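Local atomic coordinates of Lpg0393 helical bundle domain-containing protein (Legionella pneumophila subsp. pneumophila str. Philadelphia 1, PDB entry 4R0G), a protein that acts as a guanine-nucleotide exchange factor for Rab5, Rab21 and Rab22, probably through a helical domain related to VPS9. Residues I197-R202 and A222-K227; Y68-M73 and K160-I165; K63-Y68 and T148-A153. One frame throughout, in Å; residues are numbered along the deposited sequence.

Contact 1. Residues I197-R202 and A222-K227; sequences ISLVVR and AVYVKK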
loop_
_atom_site.group_PDB
_atom_site.type_symbol
_atom_site.label_atom_id
_atom_site.label_comp_id
_atom_site.label_asym_id
_atom_site.label_seq_id
_atom_site.Cartn_x
_atom_site.Cartn_y
_atom_site.Cartn_z
ATOM N N ILE A 197 21.979 12.105 1.513
ATOM C CA ILE A 197 21.433 10.981 0.762
ATOM C C ILE A 197 22.136 9.697 1.171
ATOM O O ILE A 197 21.480 8.698 1.499
ATOM C CB ILE A 197 21.590 11.170 -0.745
ATOM C CG1 ILE A 197 20.532 12.118 -1.263
ATOM C CG2 ILE A 197 21.422 9.845 -1.465
ATOM C CD1 ILE A 197 20.699 12.395 -2.678
ATOM N N SER A 198 23.469 9.745 1.160
ATOM C CA SER A 198 24.283 8.614 1.577
ATOM C C SER A 198 23.865 8.056 2.936
ATOM O O SER A 198 23.924 6.848 3.168
ATOM C CB SER A 198 25.755 9.013 1.613
ATOM O OG SER A 198 26.549 7.925 2.058
ATOM N N LEU A 199 23.434 8.941 3.828
ATOM C CA LEU A 199 22.968 8.529 5.149
ATOM C C LEU A 199 21.633 7.797 5.092
ATOM O O LEU A 199 21.449 6.824 5.792
ATOM C CB LEU A 199 22.842 9.733 6.066
ATOM C CG LEU A 199 24.108 10.201 6.763
ATOM C CD1 LEU A 199 23.942 11.638 7.216
ATOM C CD2 LEU A 199 24.355 9.314 7.937
ATOM N N VAL A 200 20.710 8.260 4.256
ATOM C CA VAL A 200 19.385 7.655 4.181
ATOM C C VAL A 200 19.461 6.262 3.562
ATOM O O VAL A 200 18.811 5.310 4.022
ATOM C CB VAL A 200 18.396 8.545 3.389
ATOM C CG1 VAL A 200 17.039 7.887 3.319
ATOM C CG2 VAL A 200 18.279 9.913 4.044
ATOM N N VAL A 201 20.274 6.154 2.522
ATOM C CA VAL A 201 20.514 4.888 1.847
ATOM C C VAL A 201 21.020 3.832 2.819
ATOM O O VAL A 201 20.582 2.676 2.795
ATOM C CB VAL A 201 21.520 5.081 0.701
ATOM C CG1 VAL A 201 21.868 3.756 0.091
ATOM C CG2 VAL A 201 20.930 6.017 -0.332
ATOM N N ARG A 202 21.938 4.233 3.683
ATOM C CA ARG A 202 22.529 3.285 4.604
ATOM C C ARG A 202 21.531 2.938 5.683
ATOM O O ARG A 202 21.443 1.800 6.098
ATOM C CB ARG A 202 23.841 3.826 5.185
ATOM C CG ARG A 202 24.945 3.855 4.151
ATOM C CD ARG A 202 25.943 4.932 4.432
ATOM N NE ARG A 202 26.329 4.921 5.833
ATOM C CZ ARG A 202 26.663 6.011 6.512
ATOM N NH1 ARG A 202 26.665 7.188 5.892
ATOM N NH2 ARG A 202 26.984 5.907 7.800
ATOM N N ALA A 222 18.315 6.042 15.601
ATOM C CA ALA A 222 18.648 7.297 16.250
ATOM C C ALA A 222 20.025 7.832 15.805
ATOM O O ALA A 222 20.174 9.031 15.601
ATOM C CB ALA A 222 18.579 7.142 17.733
ATOM N N VAL A 223 21.012 6.960 15.616
ATOM C CA VAL A 223 22.346 7.420 15.209
ATOM C C VAL A 223 22.318 8.066 13.809
ATOM O O VAL A 223 22.949 9.124 13.577
ATOM C CB VAL A 223 23.438 6.295 15.258
ATOM C CG1 VAL A 223 24.776 6.874 14.882
ATOM C CG2 VAL A 223 23.527 5.676 16.615
ATOM N N TYR A 224 21.583 7.427 12.891
ATOM C CA TYR A 224 21.379 7.975 11.557
ATOM C C TYR A 224 20.598 9.275 11.619
ATOM O O TYR A 224 21.008 10.291 11.039
ATOM C CB TYR A 224 20.644 6.979 10.645
ATOM C CG TYR A 224 21.529 5.875 10.089
ATOM C CD1 TYR A 224 22.497 6.155 9.152
ATOM C CD2 TYR A 224 21.377 4.558 10.492
ATOM C CE1 TYR A 224 23.309 5.162 8.637
ATOM C CE2 TYR A 224 22.176 3.557 9.983
ATOM C CZ TYR A 224 23.146 3.866 9.047
ATOM O OH TYR A 224 23.978 2.891 8.521
ATOM N N VAL A 225 19.456 9.258 12.297
ATOM C CA VAL A 225 18.642 10.474 12.354
ATOM C C VAL A 225 19.430 11.618 12.982
ATOM O O VAL A 225 19.327 12.770 12.566
ATOM C CB VAL A 225 17.334 10.255 13.128
ATOM C CG1 VAL A 225 16.580 11.556 13.258
ATOM C CG2 VAL A 225 16.489 9.233 12.431
ATOM N N LYS A 226 20.246 11.289 13.972
ATOM C CA LYS A 226 21.065 12.316 14.566
ATOM C C LYS A 226 22.004 12.925 13.531
ATOM O O LYS A 226 21.942 14.127 13.319
ATOM C CB LYS A 226 21.820 11.807 15.774
ATOM C CG LYS A 226 22.620 12.919 16.429
ATOM C CD LYS A 226 23.471 12.376 17.556
ATOM C CE LYS A 226 24.670 13.244 17.811
ATOM N NZ LYS A 226 25.228 12.791 19.093
ATOM N N LYS A 227 22.822 12.100 12.869
ATOM C CA LYS A 227 23.750 12.571 11.817
ATOM C C LYS A 227 23.052 13.399 10.745
ATOM O O LYS A 227 23.576 14.445 10.330
ATOM C CB LYS A 227 24.527 11.424 11.130
ATOM C CG LYS A 227 25.431 10.540 12.023
ATOM C CD LYS A 227 26.080 9.377 11.185
ATOM C CE LYS A 227 26.727 8.231 12.023
ATOM N NZ LYS A 227 26.527 6.888 11.343
#
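NH2 of Arg202 meets two groups of the facing helix at once: it sits 3.7 Å from NZ of Lys227 and 3.8 Å from CE1 of Tyr224. The first of these is a meeting of like charges, and no hydrogen bond spans the two segments; the contact is made by van der Waals packing. The repulsion may be eased by solvent, although both side chains also touch a crystal neighbour. CE1 of Tyr224 lies over one face of the guanidinium, with the two planes 65° apart, so the groups do not stack. Closer to the backbone, CB of Arg202 comes within 3.5 Å of the hydroxyl OH of Tyr224, approaching the ring obliquely.

The helices belong to the helical bundle domain. Segments 197-202 and 222-227 run antiparallel, 168° between their directions, with axes 9.9 Å apart at the closest, and the CA atoms of Leu199 and Tyr224 are the nearest pair across the two segments.

The buried part of the interface starts from these two residues. CG of Tyr224 is anti to its carbonyl carbon (chi1 -79°), and the ring beyond it lies against the other helix, where CD1 meets the backbone O of Leu199 at 3.6 Å and its CD2 methyl at 3.9 Å. That same methyl lies 3.7 Å from CD of Lys227, the leucine crossing the aliphatic part of the lysine at about a right angle. Leu228 and Met231 also touch Leu199, while Leu203 and Tyr206 pack on Tyr224 from its partner helix.

Contact 2. Residues Y68-M73 and K160-I165; sequences YAVHEM and KAFDQI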
loop_
_atom_site.group_PDB
_atom_site.type_symbol
_atom_site.label_atom_id
_atom_site.label_comp_id
_atom_site.label_asym_id
_atom_site.label_seq_id
_atom_site.Cartn_x
_atom_site.Cartn_y
_atom_site.Cartn_z
ATOM N N TYR A 68 -1.372 -14.191 5.727
ATOM C CA TYR A 68 -2.120 -13.745 4.560
ATOM C C TYR A 68 -3.232 -12.777 4.919
ATOM O O TYR A 68 -3.385 -11.724 4.295
ATOM C CB TYR A 68 -2.758 -14.939 3.872
ATOM C CG TYR A 68 -2.879 -14.731 2.400
ATOM C CD1 TYR A 68 -1.862 -15.133 1.554
ATOM C CD2 TYR A 68 -4.001 -14.109 1.845
ATOM C CE1 TYR A 68 -1.961 -14.941 0.184
ATOM C CE2 TYR A 68 -4.103 -13.900 0.472
ATOM C CZ TYR A 68 -3.082 -14.325 -0.349
ATOM O OH TYR A 68 -3.150 -14.149 -1.705
ATOM N N ALA A 69 -4.038 -13.158 5.902
ATOM C CA ALA A 69 -5.125 -12.304 6.362
ATOM C C ALA A 69 -4.579 -10.906 6.627
ATOM O O ALA A 69 -5.216 -9.900 6.314
ATOM C CB ALA A 69 -5.737 -12.877 7.628
ATOM N N VAL A 70 -3.379 -10.855 7.196
ATOM C CA VAL A 70 -2.709 -9.589 7.421
ATOM C C VAL A 70 -2.391 -8.904 6.089
ATOM O O VAL A 70 -2.603 -7.725 5.933
ATOM C CB VAL A 70 -1.421 -9.759 8.227
ATOM C CG1 VAL A 70 -0.738 -8.416 8.361
ATOM C CG2 VAL A 70 -1.703 -10.393 9.614
ATOM N N HIS A 71 -1.904 -9.660 5.118
ATOM C CA HIS A 71 -1.526 -9.107 3.827
ATOM C C HIS A 71 -2.738 -8.478 3.139
ATOM O O HIS A 71 -2.595 -7.617 2.262
ATOM C CB HIS A 71 -0.889 -10.212 2.982
ATOM C CG HIS A 71 -0.383 -9.773 1.642
ATOM N ND1 HIS A 71 -1.143 -9.867 0.494
ATOM C CD2 HIS A 71 0.824 -9.296 1.254
ATOM C CE1 HIS A 71 -0.433 -9.447 -0.539
ATOM N NE2 HIS A 71 0.766 -9.093 -0.109
ATOM N N GLU A 72 -3.939 -8.887 3.546
ATOM C CA GLU A 72 -5.155 -8.328 2.948
ATOM C C GLU A 72 -5.789 -7.178 3.711
ATOM O O GLU A 72 -6.841 -6.681 3.289
ATOM C CB GLU A 72 -6.188 -9.408 2.648
ATOM C CG GLU A 72 -5.630 -10.578 1.835
ATOM C CD GLU A 72 -4.903 -10.130 0.581
ATOM O OE1 GLU A 72 -5.556 -9.596 -0.344
ATOM O OE2 GLU A 72 -3.666 -10.308 0.505
ATOM N N MET A 73 -5.170 -6.731 4.810
ATOM C CA MET A 73 -5.674 -5.536 5.492
ATOM C C MET A 73 -5.534 -4.292 4.604
ATOM O O MET A 73 -4.667 -4.218 3.718
ATOM C CB MET A 73 -5.007 -5.327 6.851
ATOM C CG MET A 73 -4.722 -6.605 7.570
ATOM S SD MET A 73 -4.869 -6.640 9.365
ATOM C CE MET A 73 -4.876 -4.909 9.812
ATOM N N LYS A 160 -2.613 -9.007 16.291
ATOM C CA LYS A 160 -1.308 -8.981 16.931
ATOM C C LYS A 160 -0.177 -9.022 15.918
ATOM O O LYS A 160 0.818 -8.329 16.088
ATOM C CB LYS A 160 -1.159 -10.103 17.981
ATOM C CG LYS A 160 -1.989 -9.838 19.226
ATOM C CD LYS A 160 -2.010 -10.975 20.272
ATOM C CE LYS A 160 -3.180 -10.710 21.262
ATOM N NZ LYS A 160 -3.207 -11.473 22.546
ATOM N N ALA A 161 -0.321 -9.829 14.873
ATOM C CA ALA A 161 0.729 -9.919 13.863
ATOM C C ALA A 161 0.849 -8.581 13.196
ATOM O O ALA A 161 1.949 -8.083 12.952
ATOM C CB ALA A 161 0.405 -10.955 12.849
ATOM N N PHE A 162 -0.308 -7.995 12.933
ATOM C CA PHE A 162 -0.372 -6.732 12.260
ATOM C C PHE A 162 0.466 -5.657 12.943
ATOM O O PHE A 162 1.364 -5.051 12.324
ATOM C CB PHE A 162 -1.809 -6.261 12.198
ATOM C CG PHE A 162 -1.956 -4.907 11.569
ATOM C CD1 PHE A 162 -1.491 -4.671 10.278
ATOM C CD2 PHE A 162 -2.543 -3.855 12.265
ATOM C CE1 PHE A 162 -1.624 -3.401 9.689
ATOM C CE2 PHE A 162 -2.676 -2.583 11.674
ATOM C CZ PHE A 162 -2.219 -2.364 10.396
ATOM N N ASP A 163 0.167 -5.415 14.214
ATOM C CA ASP A 163 0.818 -4.324 14.918
ATOM C C ASP A 163 2.319 -4.524 14.920
ATOM O O ASP A 163 3.070 -3.542 14.824
ATOM C CB ASP A 163 0.256 -4.133 16.337
ATOM C CG ASP A 163 -1.189 -3.580 16.333
ATOM O OD1 ASP A 163 -1.486 -2.584 15.620
ATOM O OD2 ASP A 163 -2.039 -4.154 17.049
ATOM N N GLN A 164 2.748 -5.789 14.979
ATOM C CA GLN A 164 4.182 -6.074 15.064
ATOM C C GLN A 164 4.917 -6.206 13.720
ATOM O O GLN A 164 6.140 -6.078 13.659
ATOM C CB GLN A 164 4.478 -7.257 16.023
ATOM C CG GLN A 164 3.807 -8.557 15.659
ATOM C CD GLN A 164 3.852 -9.596 16.779
ATOM O OE1 GLN A 164 4.846 -10.321 16.956
ATOM N NE2 GLN A 164 2.761 -9.673 17.542
ATOM N N ILE A 165 4.175 -6.441 12.645
ATOM C CA ILE A 165 4.733 -6.325 11.301
ATOM C C ILE A 165 4.785 -4.855 10.885
ATOM O O ILE A 165 5.811 -4.364 10.401
ATOM C CB ILE A 165 3.873 -7.074 10.277
ATOM C CG1 ILE A 165 4.045 -8.573 10.435
ATOM C CG2 ILE A 165 4.225 -6.676 8.853
ATOM C CD1 ILE A 165 3.137 -9.354 9.513
#
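CE of Met73 rests over the face of the Phe162 ring, 3.3 Å from the ring centroid and only 8° off the normal, a CH-pi contact. SD follows at 4.4 Å from that centroid, further out and oblique, which makes the pair a Met-aromatic contact as well. Val70 reaches the same ring at its edge, near the plane, through CG1, with CD1 of Phe162 4.3 Å away. The two methyls of Val70 divide the work: CG1, anti to the backbone N (chi1 177°), also meets CD1 of Ile165, whereas CG2 lies 3.9 Å from CB of Ala161.

Val70, near the C-terminal end of helix 58-71, and Met73, just beyond it, join this part of the VPS9-like domain to helix 155-183, which runs on into the helical bundle domain.

Further out, the turn after the helix places the methionine, its N bonded to the O of Val70. Ser75 and Pro77 touch Phe162, Val158 packs on Val70 and Met73, and Tyr17 on Ala161 and Ile165. On the side of the helix turned away from 160-165, His71 ND1 donates to OE2 of Glu72 (2.6 Å), in the imidazole plane, while its NE2 is hydrogen-bonded to Ser83. Asp163 makes a salt bridge to Lys243 of the second subunit.

Contact 3. Residues K63-Y68 and T148-A153; sequences KFAILY and TWVKEA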
loop_
_atom_site.group_PDB
_atom_site.type_symbol
_atom_site.label_atom_id
_atom_site.label_comp_id
_atom_site.label_asym_id
_atom_site.label_seq_id
_atom_site.Cartn_x
_atom_site.Cartn_y
_atom_site.Cartn_z
ATOM N N LYS A 63 -1.126 -21.096 10.232
ATOM C CA LYS A 63 -0.386 -19.934 10.693
ATOM C C LYS A 63 -0.106 -19.064 9.494
ATOM O O LYS A 63 -0.150 -17.835 9.567
ATOM C CB LYS A 63 0.901 -20.338 11.429
ATOM C CG LYS A 63 0.696 -20.451 12.914
ATOM C CD LYS A 63 1.659 -21.433 13.556
ATOM C CE LYS A 63 1.150 -21.880 14.938
ATOM N NZ LYS A 63 2.104 -22.823 15.628
ATOM N N PHE A 64 0.141 -19.705 8.369
ATOM C CA PHE A 64 0.407 -18.946 7.168
ATOM C C PHE A 64 -0.875 -18.196 6.786
ATOM O O PHE A 64 -0.822 -17.126 6.161
ATOM C CB PHE A 64 0.899 -19.871 6.051
ATOM C CG PHE A 64 1.182 -19.162 4.779
ATOM C CD1 PHE A 64 2.324 -18.377 4.653
ATOM C CD2 PHE A 64 0.293 -19.249 3.697
ATOM C CE1 PHE A 64 2.593 -17.705 3.474
ATOM C CE2 PHE A 64 0.556 -18.573 2.496
ATOM C CZ PHE A 64 1.702 -17.800 2.392
ATOM N N ALA A 65 -2.024 -18.745 7.195
ATOM C CA ALA A 65 -3.304 -18.092 6.916
ATOM C C ALA A 65 -3.348 -16.753 7.642
ATOM O O ALA A 65 -3.773 -15.733 7.066
ATOM C CB ALA A 65 -4.467 -18.954 7.318
ATOM N N ILE A 66 -2.899 -16.749 8.900
ATOM C CA ILE A 66 -2.846 -15.502 9.659
ATOM C C ILE A 66 -2.056 -14.466 8.855
ATOM O O ILE A 66 -2.574 -13.376 8.550
ATOM C CB ILE A 66 -2.209 -15.685 11.038
ATOM C CG1 ILE A 66 -2.918 -16.791 11.817
ATOM C CG2 ILE A 66 -2.302 -14.425 11.813
ATOM C CD1 ILE A 66 -2.041 -17.412 12.887
ATOM N N LEU A 67 -0.834 -14.840 8.460
ATOM C CA LEU A 67 0.032 -13.951 7.699
ATOM C C LEU A 67 -0.711 -13.346 6.502
ATOM O O LEU A 67 -0.716 -12.139 6.308
ATOM C CB LEU A 67 1.281 -14.705 7.240
ATOM C CG LEU A 67 2.612 -13.931 7.119
ATOM C CD1 LEU A 67 3.486 -14.516 6.018
ATOM C CD2 LEU A 67 2.433 -12.444 6.885
ATOM N N TYR A 68 -1.372 -14.191 5.727
ATOM C CA TYR A 68 -2.120 -13.745 4.560
ATOM C C TYR A 68 -3.232 -12.777 4.919
ATOM O O TYR A 68 -3.385 -11.724 4.295
ATOM C CB TYR A 68 -2.758 -14.939 3.872
ATOM C CG TYR A 68 -2.879 -14.731 2.400
ATOM C CD1 TYR A 68 -1.862 -15.133 1.554
ATOM C CD2 TYR A 68 -4.001 -14.109 1.845
ATOM C CE1 TYR A 68 -1.961 -14.941 0.184
ATOM C CE2 TYR A 68 -4.103 -13.900 0.472
ATOM C CZ TYR A 68 -3.082 -14.325 -0.349
ATOM O OH TYR A 68 -3.150 -14.149 -1.705
ATOM N N THR A 148 -10.789 -20.082 2.863
ATOM C CA THR A 148 -11.780 -20.179 3.936
ATOM C C THR A 148 -11.106 -20.009 5.308
ATOM O O THR A 148 -11.562 -19.228 6.149
ATOM C CB THR A 148 -12.536 -21.514 3.883
ATOM O OG1 THR A 148 -11.601 -22.570 4.100
ATOM C CG2 THR A 148 -13.211 -21.706 2.522
ATOM N N TRP A 149 -10.028 -20.748 5.537
ATOM C CA TRP A 149 -9.229 -20.544 6.741
ATOM C C TRP A 149 -8.719 -19.102 6.897
ATOM O O TRP A 149 -8.440 -18.647 8.012
ATOM C CB TRP A 149 -8.060 -21.526 6.783
ATOM C CG TRP A 149 -8.526 -22.920 6.949
ATOM C CD1 TRP A 149 -9.763 -23.312 7.354
ATOM C CD2 TRP A 149 -7.770 -24.123 6.724
ATOM N NE1 TRP A 149 -9.831 -24.684 7.398
ATOM C CE2 TRP A 149 -8.623 -25.208 7.016
ATOM C CE3 TRP A 149 -6.457 -24.385 6.306
ATOM C CZ2 TRP A 149 -8.213 -26.536 6.889
ATOM C CZ3 TRP A 149 -6.054 -25.700 6.183
ATOM C CH2 TRP A 149 -6.931 -26.758 6.471
ATOM N N VAL A 150 -8.589 -18.384 5.791
ATOM C CA VAL A 150 -8.143 -17.008 5.875
ATOM C C VAL A 150 -9.271 -16.130 6.395
ATOM O O VAL A 150 -9.069 -15.348 7.327
ATOM C CB VAL A 150 -7.552 -16.516 4.552
ATOM C CG1 VAL A 150 -7.472 -14.992 4.518
ATOM C CG2 VAL A 150 -6.174 -17.128 4.367
ATOM N N LYS A 151 -10.465 -16.293 5.827
ATOM C CA LYS A 151 -11.670 -15.678 6.385
ATOM C C LYS A 151 -11.896 -16.003 7.867
ATOM O O LYS A 151 -12.448 -15.182 8.588
ATOM C CB LYS A 151 -12.905 -16.040 5.555
ATOM C CG LYS A 151 -12.894 -15.399 4.169
ATOM C CD LYS A 151 -14.291 -15.298 3.548
ATOM C CE LYS A 151 -14.269 -14.425 2.287
ATOM N NZ LYS A 151 -15.602 -14.325 1.625
ATOM N N GLU A 152 -11.463 -17.178 8.318
ATOM C CA GLU A 152 -11.689 -17.604 9.697
ATOM C C GLU A 152 -10.569 -17.311 10.666
ATOM O O GLU A 152 -10.688 -17.687 11.828
ATOM C CB GLU A 152 -11.934 -19.109 9.771
ATOM C CG GLU A 152 -13.111 -19.589 8.991
ATOM C CD GLU A 152 -13.102 -21.096 8.862
ATOM O OE1 GLU A 152 -12.363 -21.749 9.654
ATOM O OE2 GLU A 152 -13.812 -21.615 7.961
ATOM N N ALA A 153 -9.477 -16.706 10.200
ATOM C CA ALA A 153 -8.293 -16.480 11.046
ATOM C C ALA A 153 -8.636 -15.726 12.334
ATOM O O ALA A 153 -9.396 -14.765 12.304
ATOM C CB ALA A 153 -7.221 -15.730 10.277
#
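Within the all-helical VPS9-like domain, helix 58-71 receives the C-terminal end of helix 132-151 through a small apolar patch centred on Ala65 and Val150. The backbones come close there: the CA atoms of Ala65 and Val150 are 5.1 Å apart, and those of Ile66, the next residue, and Ala153, three on from Val150, are 5.7 Å apart.

Val150 does most of its work with one methyl. CG2, anti to the carbonyl carbon and beside the backbone N, lies 3.9 Å from CB of Ala65 and 4.1 Å from CB of Tyr68, bridging two residues of the facing helix that sit nearly a turn apart. Its other methyl, CG1, approaches the Tyr68 ring obliquely. The alanine CB also faces the backbone O of Trp149 at 4.0 Å. Trp149 itself contributes mainly its stem, with CB 4.5 Å from CB of Ala65; its indole leads away from the segment, packs on Leu58 and Ile61 earlier along helix 58-71, and makes a cation-pi contact with Lys62.

Past the end of helix 132-151, the chain turns and Ala153 puts its CB 4.4 Å from CA of Ile66. The isoleucine's own CB points away from this partner, so it is the backbone side of Ile66 that is met. Val158, on the following helix, touches both residues.

No hydrogen bond or charge pair crosses between the segments. Cohesion therefore rests on van der Waals contact, and the small side chains of Ala65 and Ala153 are consistent with backbones this near each other.

Contacts 2 and 3 are neighbours, their centres 10 Å apart, and both use helix 58-71, with Tyr68 lying in both ranges, though it touches across contact 3 only. They touch directly: CA of Ala69 packs on CG1 of Val150 at 4.0 Å, and CD1 of Ile165 on CD2 of Leu67 at 4.1 Å. Helix 58-71 thus meets both helix 132-151 and the next helix, 155-183, over overlapping lengths. Contact 1 stands apart in the helical bundle domain, its nearest atoms about 17 Å from contact 2 and about 24 Å from contact 3, across the chain's centre from the latter. Helix 155-183, used by contact 2, is followed directly by helix 193-208 of contact 1.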